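Local coordinates for putative sugar binding protein (PDB 3KNZ) that probably binds carbohydrate derivatives, such as sugar phosphates, through its SIS (sugar isomerase) fold, although its precise role is not established, at residues A[51-56]-A[78-83]; A[96-101]-A[124-129]. All blocks are in the same frame, centred on the assembly; numbering follows the deposited sequence.

Contact 1. Residues A[51-56]-A[78-83]; sequences TRIILT and LPVDVC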
loop_
_atom_site.group_PDB
_atom_site.type_symbol
_atom_site.label_atom_id
_atom_site.label_comp_id
_atom_site.label_asym_id
_atom_site.label_seq_id
_atom_site.Cartn_x
_atom_site.Cartn_y
_atom_site.Cartn_z
ATOM N N THR A 51 13.430 8.252 -16.994
ATOM C CA THR A 51 12.072 8.159 -17.526
ATOM C C THR A 51 10.973 8.172 -16.463
ATOM O O THR A 51 9.793 8.304 -16.797
ATOM C CB THR A 51 11.916 6.883 -18.368
ATOM O OG1 THR A 51 11.899 5.737 -17.508
ATOM C CG2 THR A 51 13.068 6.764 -19.371
ATOM N N ARG A 52 11.343 8.037 -15.193
ATOM C CA ARG A 52 10.350 8.049 -14.112
ATOM C C ARG A 52 11.002 8.287 -12.745
ATOM O O ARG A 52 12.211 8.088 -12.573
ATOM C CB ARG A 52 9.581 6.720 -14.088
ATOM C CG ARG A 52 10.419 5.515 -13.626
ATOM C CD ARG A 52 9.727 4.164 -13.876
ATOM N NE ARG A 52 8.317 4.145 -13.479
ATOM C CZ ARG A 52 7.289 4.317 -14.312
ATOM N NH1 ARG A 52 7.485 4.511 -15.611
ATOM N NH2 ARG A 52 6.048 4.284 -13.846
ATOM N N ILE A 53 10.211 8.740 -11.779
ATOM C CA ILE A 53 10.729 8.896 -10.421
ATOM C C ILE A 53 10.100 7.809 -9.556
ATOM O O ILE A 53 8.909 7.525 -9.675
ATOM C CB ILE A 53 10.449 10.292 -9.778
ATOM C CG1 ILE A 53 11.140 11.428 -10.544
ATOM C CG2 ILE A 53 10.926 10.317 -8.317
ATOM C CD1 ILE A 53 10.403 11.880 -11.767
ATOM N N ILE A 54 10.918 7.189 -8.711
ATOM C CA ILE A 54 10.460 6.161 -7.788
ATOM C C ILE A 54 10.817 6.627 -6.380
ATOM O O ILE A 54 11.993 6.726 -6.043
ATOM C CB ILE A 54 11.149 4.813 -8.070
ATOM C CG1 ILE A 54 10.851 4.341 -9.499
ATOM C CG2 ILE A 54 10.717 3.762 -7.065
ATOM C CD1 ILE A 54 11.583 3.049 -9.889
ATOM N N LEU A 55 9.807 6.961 -5.580
ATOM C CA LEU A 55 10.016 7.373 -4.188
ATOM C C LEU A 55 9.801 6.153 -3.301
ATOM O O LEU A 55 8.735 5.539 -3.344
ATOM C CB LEU A 55 9.019 8.455 -3.787
ATOM C CG LEU A 55 8.888 9.652 -4.728
ATOM C CD1 LEU A 55 7.906 10.644 -4.121
ATOM C CD2 LEU A 55 10.236 10.305 -4.982
ATOM N N THR A 56 10.799 5.795 -2.501
ATOM C CA THR A 56 10.676 4.615 -1.654
ATOM C C THR A 56 11.059 4.885 -0.203
ATOM O O THR A 56 11.964 5.664 0.080
ATOM C CB THR A 56 11.525 3.441 -2.188
ATOM O OG1 THR A 56 11.115 2.231 -1.542
ATOM C CG2 THR A 56 13.027 3.689 -1.961
ATOM N N LEU A 78 6.840 13.460 -15.389
ATOM C CA LEU A 78 7.219 12.054 -15.469
ATOM C C LEU A 78 6.335 11.245 -14.540
ATOM O O LEU A 78 5.738 11.788 -13.605
ATOM C CB LEU A 78 8.673 11.853 -15.030
ATOM C CG LEU A 78 9.787 12.379 -15.932
ATOM C CD1 LEU A 78 11.136 12.238 -15.244
ATOM C CD2 LEU A 78 9.768 11.641 -17.260
ATOM N N PRO A 79 6.223 9.937 -14.806
ATOM C CA PRO A 79 5.482 9.108 -13.874
ATOM C C PRO A 79 6.191 9.105 -12.530
ATOM O O PRO A 79 7.417 9.191 -12.488
ATOM C CB PRO A 79 5.560 7.714 -14.503
ATOM C CG PRO A 79 5.791 7.947 -15.942
ATOM C CD PRO A 79 6.599 9.208 -16.030
ATOM N N VAL A 80 5.435 9.015 -11.445
ATOM C CA VAL A 80 6.029 8.943 -10.121
ATOM C C VAL A 80 5.454 7.774 -9.322
ATOM O O VAL A 80 4.262 7.745 -9.020
ATOM C CB VAL A 80 5.802 10.229 -9.329
ATOM C CG1 VAL A 80 6.262 10.035 -7.866
ATOM C CG2 VAL A 80 6.507 11.408 -10.007
ATOM N N ASP A 81 6.311 6.818 -8.977
ATOM C CA ASP A 81 5.902 5.658 -8.199
ATOM C C ASP A 81 6.174 5.890 -6.722
ATOM O O ASP A 81 7.137 6.573 -6.370
ATOM C CB ASP A 81 6.707 4.426 -8.627
ATOM C CG ASP A 81 6.481 4.036 -10.077
ATOM O OD1 ASP A 81 5.334 4.145 -10.561
ATOM O OD2 ASP A 81 7.453 3.583 -10.723
ATOM N N VAL A 82 5.323 5.332 -5.859
ATOM C CA VAL A 82 5.559 5.359 -4.410
ATOM C C VAL A 82 5.381 3.945 -3.870
ATOM O O VAL A 82 4.293 3.379 -3.955
ATOM C CB VAL A 82 4.602 6.270 -3.649
ATOM C CG1 VAL A 82 4.919 6.194 -2.167
ATOM C CG2 VAL A 82 4.695 7.709 -4.150
ATOM N N CYS A 83 6.440 3.375 -3.310
ATOM C CA CYS A 83 6.370 2.009 -2.812
ATOM C C CYS A 83 7.361 1.732 -1.697
ATOM O O CYS A 83 8.334 2.465 -1.516
ATOM C CB CYS A 83 6.699 1.049 -3.936
ATOM S SG CYS A 83 8.422 1.171 -4.370
#
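Cys83 O is gripped twice by Thr56: OG1 donates a hydrogen bond to Cys83 O at 2.8 Å, from above the carbonyl plane, and the CA-H of Thr56 makes a CA-H...O contact with the same oxygen. With OG1 opposite the backbone N about CA-CB (chi1 -165°), the hydroxyl reaches over the end of the neighbouring strand. Further back, parallel pairing zigzags between strands 52-56 and 80-83. Ile53 N binds Pro79 O, Asp81 N returns to Ile53 O, Leu55 N takes Asp81 O, and Cys83 N closes on Leu55 O at a longer 3.2 Å. At the start of the pairing, the Arg52 chain bends at chi3 (-45°) and brings its guanidinium edge to the carboxylate of Asp81. In a salt bridge, Arg52 NE donates to Asp81 OD2 at 2.9 Å, on the syn side of the carboxylate but out of its plane, and NH2 adds a weak, longer bond to Asp81 OD1. The two planes are 28° apart. Pro79 CB covers one guanidinium face, 3.5 Å from Arg52 NH2, so the group is held both by its edge and by a face. Its NH2 comes near the like-charged Arg52 NH2 of the second subunit. The Ile53 and Leu78 side chains cross at about a right angle, Ile53 CD1 lying 3.6 Å from Leu78 CD1. On the sheet face away from Asp81, Leu55 CG packs on Val80 CG1; Leu55 and Val82 also touch helix 59-76. Strand 52-56, helix 59-76 and strand 80-83 form a beta-alpha-beta unit of the parallel sheet of an SIS domain.

Contact 2. Residues A[96-101]-A[124-129]; sequences SGKALV and GHITAS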
loop_
_atom_site.group_PDB
_atom_site.type_symbol
_atom_site.label_atom_id
_atom_site.label_comp_id
_atom_site.label_asym_id
_atom_site.label_seq_id
_atom_site.Cartn_x
_atom_site.Cartn_y
_atom_site.Cartn_z
ATOM N N SER A 96 11.991 -2.003 -15.189
ATOM C CA SER A 96 11.724 -0.573 -15.197
ATOM C C SER A 96 12.629 0.223 -16.124
ATOM O O SER A 96 13.791 -0.133 -16.359
ATOM C CB SER A 96 11.860 -0.017 -13.782
ATOM O OG SER A 96 11.625 1.385 -13.745
ATOM N N GLY A 97 12.065 1.311 -16.645
ATOM C CA GLY A 97 12.806 2.248 -17.473
ATOM C C GLY A 97 13.705 3.006 -16.522
ATOM O O GLY A 97 13.436 3.054 -15.315
ATOM N N LYS A 98 14.777 3.585 -17.045
ATOM C CA LYS A 98 15.705 4.303 -16.201
ATOM C C LYS A 98 14.912 5.231 -15.299
ATOM O O LYS A 98 14.050 5.970 -15.763
ATOM C CB LYS A 98 16.708 5.074 -17.045
ATOM C CG LYS A 98 17.866 5.640 -16.259
ATOM C CD LYS A 98 19.030 5.945 -17.180
ATOM C CE LYS A 98 20.220 6.435 -16.396
ATOM N NZ LYS A 98 21.415 6.603 -17.262
ATOM N N ALA A 99 15.196 5.178 -14.005
ATOM C CA ALA A 99 14.475 5.980 -13.033
ATOM C C ALA A 99 15.401 6.701 -12.074
ATOM O O ALA A 99 16.594 6.388 -11.971
ATOM C CB ALA A 99 13.542 5.088 -12.226
ATOM N N LEU A 100 14.835 7.687 -11.388
ATOM C CA LEU A 100 15.526 8.351 -10.308
ATOM C C LEU A 100 14.891 7.745 -9.067
ATOM O O LEU A 100 13.727 8.011 -8.762
ATOM C CB LEU A 100 15.308 9.858 -10.327
ATOM C CG LEU A 100 15.788 10.582 -9.065
ATOM C CD1 LEU A 100 17.296 10.535 -8.974
ATOM C CD2 LEU A 100 15.301 12.012 -9.066
ATOM N N VAL A 101 15.628 6.882 -8.382
ATOM C CA VAL A 101 15.122 6.269 -7.169
ATOM C C VAL A 101 15.542 7.130 -5.997
ATOM O O VAL A 101 16.730 7.311 -5.749
ATOM C CB VAL A 101 15.633 4.832 -6.993
ATOM C CG1 VAL A 101 15.261 4.313 -5.625
ATOM C CG2 VAL A 101 15.061 3.933 -8.086
ATOM N N GLY A 124 21.903 0.498 -12.879
ATOM C CA GLY A 124 22.007 1.706 -13.691
ATOM C C GLY A 124 21.074 2.864 -13.368
ATOM O O GLY A 124 21.167 3.920 -13.988
ATOM N N HIS A 125 20.171 2.691 -12.410
ATOM C CA HIS A 125 19.266 3.780 -12.050
ATOM C C HIS A 125 20.019 4.823 -11.227
ATOM O O HIS A 125 20.948 4.486 -10.495
ATOM C CB HIS A 125 18.060 3.265 -11.257
ATOM C CG HIS A 125 17.238 2.250 -11.987
ATOM N ND1 HIS A 125 16.338 2.591 -12.973
ATOM C CD2 HIS A 125 17.171 0.903 -11.866
ATOM C CE1 HIS A 125 15.762 1.497 -13.438
ATOM N NE2 HIS A 125 16.250 0.458 -12.784
ATOM N N ILE A 126 19.632 6.089 -11.364
ATOM C CA ILE A 126 20.252 7.153 -10.587
ATOM C C ILE A 126 19.592 7.119 -9.218
ATOM O O ILE A 126 18.387 6.910 -9.125
ATOM C CB ILE A 126 20.053 8.567 -11.206
ATOM C CG1 ILE A 126 20.717 8.681 -12.580
ATOM C CG2 ILE A 126 20.619 9.650 -10.281
ATOM C CD1 ILE A 126 19.944 8.024 -13.695
ATOM N N THR A 127 20.375 7.316 -8.163
ATOM C CA THR A 127 19.826 7.314 -6.818
ATOM C C THR A 127 19.981 8.663 -6.132
ATOM O O THR A 127 20.885 9.434 -6.448
ATOM C CB THR A 127 20.500 6.258 -5.940
ATOM O OG1 THR A 127 21.916 6.496 -5.920
ATOM C CG2 THR A 127 20.208 4.858 -6.463
ATOM N N ALA A 128 19.083 8.935 -5.191
ATOM C CA ALA A 128 19.112 10.159 -4.399
ATOM C C ALA A 128 18.663 9.820 -2.990
ATOM O O ALA A 128 17.933 8.858 -2.783
ATOM C CB ALA A 128 18.203 11.210 -4.997
ATOM N N SER A 129 19.094 10.606 -2.016
ATOM C CA SER A 129 18.722 10.341 -0.642
ATOM C C SER A 129 18.040 11.545 -0.033
ATOM O O SER A 129 18.404 12.680 -0.319
ATOM C CB SER A 129 19.956 9.979 0.182
ATOM O OG SER A 129 20.889 11.046 0.196
#
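His125 swings its ring beside the backbone N (chi1 -59°) and turns it nearly crosswise (chi2 -78°), which presents the ND1 edge to the main chain of Ala99. Ala99 N donates to His125 ND1 at 3.0 Å, lying almost in the ring plane, although the N-H is bent from the line (144°). Gly97 O sits at the same ring edge, 3.4 Å from His125 CE1. Across the ring NE2 binds Leu93 O, so the imidazole is fixed from two sides, consistent with a proton on NE2. Gly124, just before it, ends helix 111-122 in a Schellman motif, and the chain then enters strand 126-131 parallel to strand 99-105, as expected in a beta-alpha-beta unit of the SIS fold. Ile126 N binds Ala99 O, Val101 N binds Ile126 O at 2.9 Å, and Ala128 N binds Val101 O at 2.9 Å. Leu100 places CG opposite its backbone N, and its CD1 leans across to Ile126 CG2 at 3.7 Å and Ala128 CB at 4.1 Å. Thr127, on the other face, hydrogen-bonds through OG1 to Ala141 O.

Overall arrangement
After helices 15-32 and 36-47 the chain lays down strand 52-56, passes through helix 59-76 and returns as strand 80-83; contact 1 closes this loop before contact 2 opens. Helix 90-95 then leads to strand 99-105, which lies on the other flank of 52-56. Helix 111-122 follows, and strand 126-131 closes the second loop at contact 2. The two contacts therefore run in series, neither nested nor crossed. They meet where strands 52-56 and 99-105 pair: Arg52 O probably accepts a bond from Leu100 N at 2.9 Å. That pairing joins them into the order 80-83, 52-56, 99-105, 126-131, with short strand 144-145 beyond, in one parallel sheet.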